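Local coordinates for Tol-Pal system protein TolA (Pseudomonas aeruginosa, PDB 1LR0) that is an inner membrane component of the Tol-Pal system, which probably maintains outer membrane integrity and helps the outer membrane invaginate during cell division, at residues V54-E59 with A86-V91; L100-A103 with Y109-R112. All blocks are in the same frame, centred on the assembly; numbering follows the deposited sequence.

Overall arrangement
Both contacts belong to the C-terminal periplasmic domain of TolA, a TonB-like fold in which helices pack on a three-stranded antiparallel sheet of order 66-73, 54-60, 111-116. Contact 1 sets helix 78-91 against the central strand and lies in the core; contact 2, between the two ends of helix 102-108, is only partly buried. Their centres are about 16 Å apart. The two meet directly in the sheet, where Arg112 N probably donates a hydrogen bond to Ile58 O at 2.8 Å, joining neighbouring antiparallel strands. Along the chain they follow in series: helix 78-91 ends contact 1 before helix 102-108 is reached. Helix 4-41 touches both, through Ile34 and Val38 at contact 1 and Leu30 at contact 2.

Contact 1 of 2, residues V54-E59 with A86-V91; sequences VEVLIE and AAVRNV
Val88 of helix 78-91 points toward the central strand and meets Val56 and Ile58, a helix-on-sheet packing in the TonB-like C-terminal fold of TolA. The two strand residues lie two apart, so both serve the same side of the sheet, and each takes one methyl of Val88. CG2 of Val88 reaches CG1 of Val56 at 4.2 Å, the two valine side chains lying side by side and running antiparallel where they meet. The other methyl goes to Ile58, whose side chain lies aslant that of Val88. With CG1 anti to the backbone N (chi1 173°), Val88 sends this branch to the isoleucine and keeps CG2 for the valine. The CB of Ile58 is not aimed squarely at the helix; its outer carbons close the distance. All three residues are buried, and the contact is wholly apolar. Phe116 of strand 111-116 touches both Val56 and Val88, Ala69 of strand 66-73 touches Val88 as well, and helix 4-41 adds Val38 on Val88 and Ile34 on Ile58. Val88 CG1 rests against three carbons of Ile58, 3.9 Å from Ile58 CG2 and 4.0 Å from both Ile58 CG1 and Ile58 CD1.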
# COMPACT_ATOMS: atom_id res chain seq x y z
N VAL A 54 -7.96 5.27 8.87
CA VAL A 54 -7.73 3.96 9.44
C VAL A 54 -6.48 3.35 8.85
O VAL A 54 -6.26 3.44 7.62
CB VAL A 54 -8.92 3.01 9.24
CG1 VAL A 54 -9.21 2.77 7.70
CG2 VAL A 54 -8.68 1.66 9.89
N GLU A 55 -5.59 2.82 9.69
CA GLU A 55 -4.45 2.06 9.19
C GLU A 55 -4.80 0.56 9.18
O GLU A 55 -5.18 -0.02 10.17
CB GLU A 55 -3.11 2.23 9.97
CG GLU A 55 -1.87 1.72 9.25
CD GLU A 55 -0.66 2.04 10.15
OE1 GLU A 55 -0.99 1.86 11.30
OE2 GLU A 55 0.44 2.46 9.78
N VAL A 56 -4.54 -0.06 8.05
CA VAL A 56 -4.81 -1.46 7.84
C VAL A 56 -3.56 -2.19 7.49
O VAL A 56 -2.84 -1.74 6.61
CB VAL A 56 -5.80 -1.61 6.61
CG1 VAL A 56 -5.96 -3.05 6.28
CG2 VAL A 56 -7.15 -0.95 6.94
N LEU A 57 -3.35 -3.33 8.13
CA LEU A 57 -2.23 -4.24 7.76
C LEU A 57 -2.76 -5.23 6.81
O LEU A 57 -3.70 -5.92 7.06
CB LEU A 57 -1.76 -4.91 9.04
CG LEU A 57 -0.75 -5.99 8.74
CD1 LEU A 57 0.58 -5.37 8.43
CD2 LEU A 57 -0.70 -6.86 9.99
N ILE A 58 -2.16 -5.10 5.64
CA ILE A 58 -2.39 -5.90 4.49
C ILE A 58 -1.29 -6.97 4.37
O ILE A 58 -0.09 -6.66 4.31
CB ILE A 58 -2.38 -5.07 3.28
CG1 ILE A 58 -3.32 -3.86 3.35
CG2 ILE A 58 -2.81 -5.91 2.13
CD1 ILE A 58 -3.38 -3.09 2.05
N GLU A 59 -1.75 -8.21 4.24
CA GLU A 59 -0.85 -9.39 4.06
C GLU A 59 -1.03 -9.98 2.68
O GLU A 59 -2.17 -10.27 2.30
CB GLU A 59 -1.18 -10.46 5.14
CG GLU A 59 -0.91 -9.93 6.53
CD GLU A 59 -1.12 -10.91 7.67
OE1 GLU A 59 -0.81 -12.14 7.54
OE2 GLU A 59 -1.60 -10.40 8.72
N ALA A 86 -12.85 -4.82 4.65
CA ALA A 86 -13.61 -5.60 3.65
C ALA A 86 -13.21 -5.22 2.26
O ALA A 86 -13.09 -6.05 1.35
CB ALA A 86 -15.14 -5.45 3.87
N ALA A 87 -12.97 -3.93 2.05
CA ALA A 87 -12.59 -3.45 0.75
C ALA A 87 -11.22 -4.04 0.35
O ALA A 87 -11.03 -4.44 -0.82
CB ALA A 87 -12.55 -1.86 0.65
N VAL A 88 -10.28 -4.07 1.30
CA VAL A 88 -9.00 -4.63 1.00
C VAL A 88 -9.20 -6.10 0.52
O VAL A 88 -8.59 -6.51 -0.43
CB VAL A 88 -8.00 -4.61 2.18
CG1 VAL A 88 -6.69 -5.38 1.88
CG2 VAL A 88 -7.62 -3.06 2.43
N ARG A 89 -9.83 -6.87 1.40
CA ARG A 89 -10.03 -8.35 1.06
C ARG A 89 -10.72 -8.51 -0.32
O ARG A 89 -10.40 -9.41 -1.14
CB ARG A 89 -10.78 -9.07 2.16
CG ARG A 89 -10.23 -8.99 3.52
CD ARG A 89 -8.86 -9.56 3.54
NE ARG A 89 -8.86 -10.98 3.13
CZ ARG A 89 -8.97 -12.00 3.95
NH1 ARG A 89 -9.04 -11.87 5.28
NH2 ARG A 89 -8.96 -13.19 3.41
N ASN A 90 -11.66 -7.65 -0.64
CA ASN A 90 -12.34 -7.73 -1.84
C ASN A 90 -11.51 -7.43 -3.09
O ASN A 90 -11.90 -7.77 -4.21
CB ASN A 90 -13.56 -6.85 -1.73
CG ASN A 90 -14.67 -7.48 -0.96
OD1 ASN A 90 -14.80 -8.69 -0.92
ND2 ASN A 90 -15.50 -6.65 -0.35
N VAL A 91 -10.37 -6.79 -2.93
CA VAL A 91 -9.55 -6.53 -4.07
C VAL A 91 -9.03 -7.86 -4.59
O VAL A 91 -8.85 -8.01 -5.79
CB VAL A 91 -8.38 -5.70 -3.69
CG1 VAL A 91 -7.33 -5.71 -4.69
CG2 VAL A 91 -8.79 -4.25 -3.33

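Contact 2 of 2, residues L100-A103 with Y109-R112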
# COMPACT_ATOMS: atom_id res chain seq x y z
N LEU A 100 8.21 -6.82 -8.47
CA LEU A 100 9.24 -6.60 -7.51
C LEU A 100 10.20 -7.81 -7.44
O LEU A 100 9.75 -8.93 -7.45
CB LEU A 100 8.63 -6.45 -6.14
CG LEU A 100 7.70 -5.25 -5.96
CD1 LEU A 100 7.16 -5.30 -4.63
CD2 LEU A 100 8.52 -4.00 -6.13
N PRO A 101 11.48 -7.56 -7.25
CA PRO A 101 12.41 -8.61 -6.84
C PRO A 101 11.91 -9.09 -5.54
O PRO A 101 11.37 -8.33 -4.75
CB PRO A 101 13.71 -7.84 -6.55
CG PRO A 101 13.63 -6.66 -7.32
CD PRO A 101 12.15 -6.25 -7.38
N ARG A 102 12.14 -10.35 -5.29
CA ARG A 102 11.60 -10.98 -4.16
C ARG A 102 12.05 -10.39 -2.87
O ARG A 102 11.26 -10.39 -1.91
CB ARG A 102 11.91 -12.46 -4.21
CG ARG A 102 11.30 -13.17 -3.02
CD ARG A 102 9.76 -13.19 -3.14
NE ARG A 102 9.29 -14.55 -2.97
CZ ARG A 102 8.90 -15.35 -3.95
NH1 ARG A 102 8.84 -14.95 -5.21
NH2 ARG A 102 8.55 -16.56 -3.62
N ALA A 103 13.29 -9.89 -2.78
CA ALA A 103 13.70 -9.41 -1.49
C ALA A 103 12.97 -8.12 -1.20
O ALA A 103 12.75 -7.79 -0.07
CB ALA A 103 15.18 -9.14 -1.44
N TYR A 109 6.23 -5.52 1.17
CA TYR A 109 4.85 -5.75 0.71
C TYR A 109 4.24 -7.00 1.16
O TYR A 109 3.02 -7.16 1.08
CB TYR A 109 4.69 -5.63 -0.79
CG TYR A 109 4.70 -4.17 -1.22
CD1 TYR A 109 5.89 -3.52 -1.61
CD2 TYR A 109 3.56 -3.39 -1.15
CE1 TYR A 109 5.89 -2.21 -2.03
CE2 TYR A 109 3.59 -2.01 -1.51
CZ TYR A 109 4.76 -1.44 -1.93
OH TYR A 109 4.83 -0.08 -2.31
N ARG A 110 5.05 -7.91 1.70
CA ARG A 110 4.46 -9.05 2.34
C ARG A 110 3.55 -8.72 3.50
O ARG A 110 2.48 -9.38 3.73
CB ARG A 110 5.57 -10.06 2.75
CG ARG A 110 5.00 -11.40 3.14
CD ARG A 110 6.08 -12.48 3.44
NE ARG A 110 6.87 -12.93 2.28
CZ ARG A 110 6.57 -14.02 1.51
NH1 ARG A 110 5.48 -14.72 1.71
NH2 ARG A 110 7.36 -14.38 0.52
N GLN A 111 3.91 -7.71 4.28
CA GLN A 111 3.05 -7.23 5.32
C GLN A 111 3.20 -5.73 5.12
O GLN A 111 4.31 -5.24 5.14
CB GLN A 111 3.53 -7.62 6.70
CG GLN A 111 3.10 -9.01 7.22
CD GLN A 111 3.06 -9.02 8.75
OE1 GLN A 111 2.27 -9.72 9.32
NE2 GLN A 111 3.90 -8.19 9.39
N ARG A 112 2.13 -5.02 4.80
CA ARG A 112 2.28 -3.57 4.54
C ARG A 112 1.14 -2.81 5.24
O ARG A 112 -0.02 -3.23 5.09
CB ARG A 112 2.25 -3.18 3.07
CG ARG A 112 2.89 -1.75 2.85
CD ARG A 112 3.38 -1.41 1.50
NE ARG A 112 3.77 0.00 1.32
CZ ARG A 112 4.94 0.53 1.64
NH1 ARG A 112 5.90 -0.23 2.13
NH2 ARG A 112 5.15 1.83 1.40
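Leu100 and Tyr109 face each other across the two ends of a short helix, their CA atoms 9.4 Å apart, the nearest such pair between 100-103 and 109-112. Pro101 is the N-cap residue of helix 102-108, and Tyr109 is the first residue after it to leave helical backbone angles; the chain then enters strand 111-116. The CB atoms of Leu100 and Tyr109 point toward the opposite segment, and the leucine side chain runs roughly perpendicular to that of the tyrosine. Leu100 touches the ring through one methyl, its CD1 lying 3.7 Å from Tyr109 CD1. At the far end of the ring, Tyr109 OH is hydrogen-bonded to Asp31 OD1. Further out, two arginines approach: Arg102 NE is 4.0 Å from Arg110 NH2, near the plane of the Arg110 guanidinium and at its edge, with the two guanidinium planes 55° apart. Both chains are bent, Arg102 at chi2 (70°) and chi3 and Arg110 at chi3, and both ends come closer than their CB directions would indicate. A salt bridge from Arg110 NH2 to Asp106 OD1 probably offsets the closeness of like charges, and Pro62 touches both arginines. Leu30 of helix 4-41 packs on both Leu100 and Tyr109, while a backbone hydrogen bond between Arg110 and Met60 joins the chain after helix 102-108 to strand 54-60.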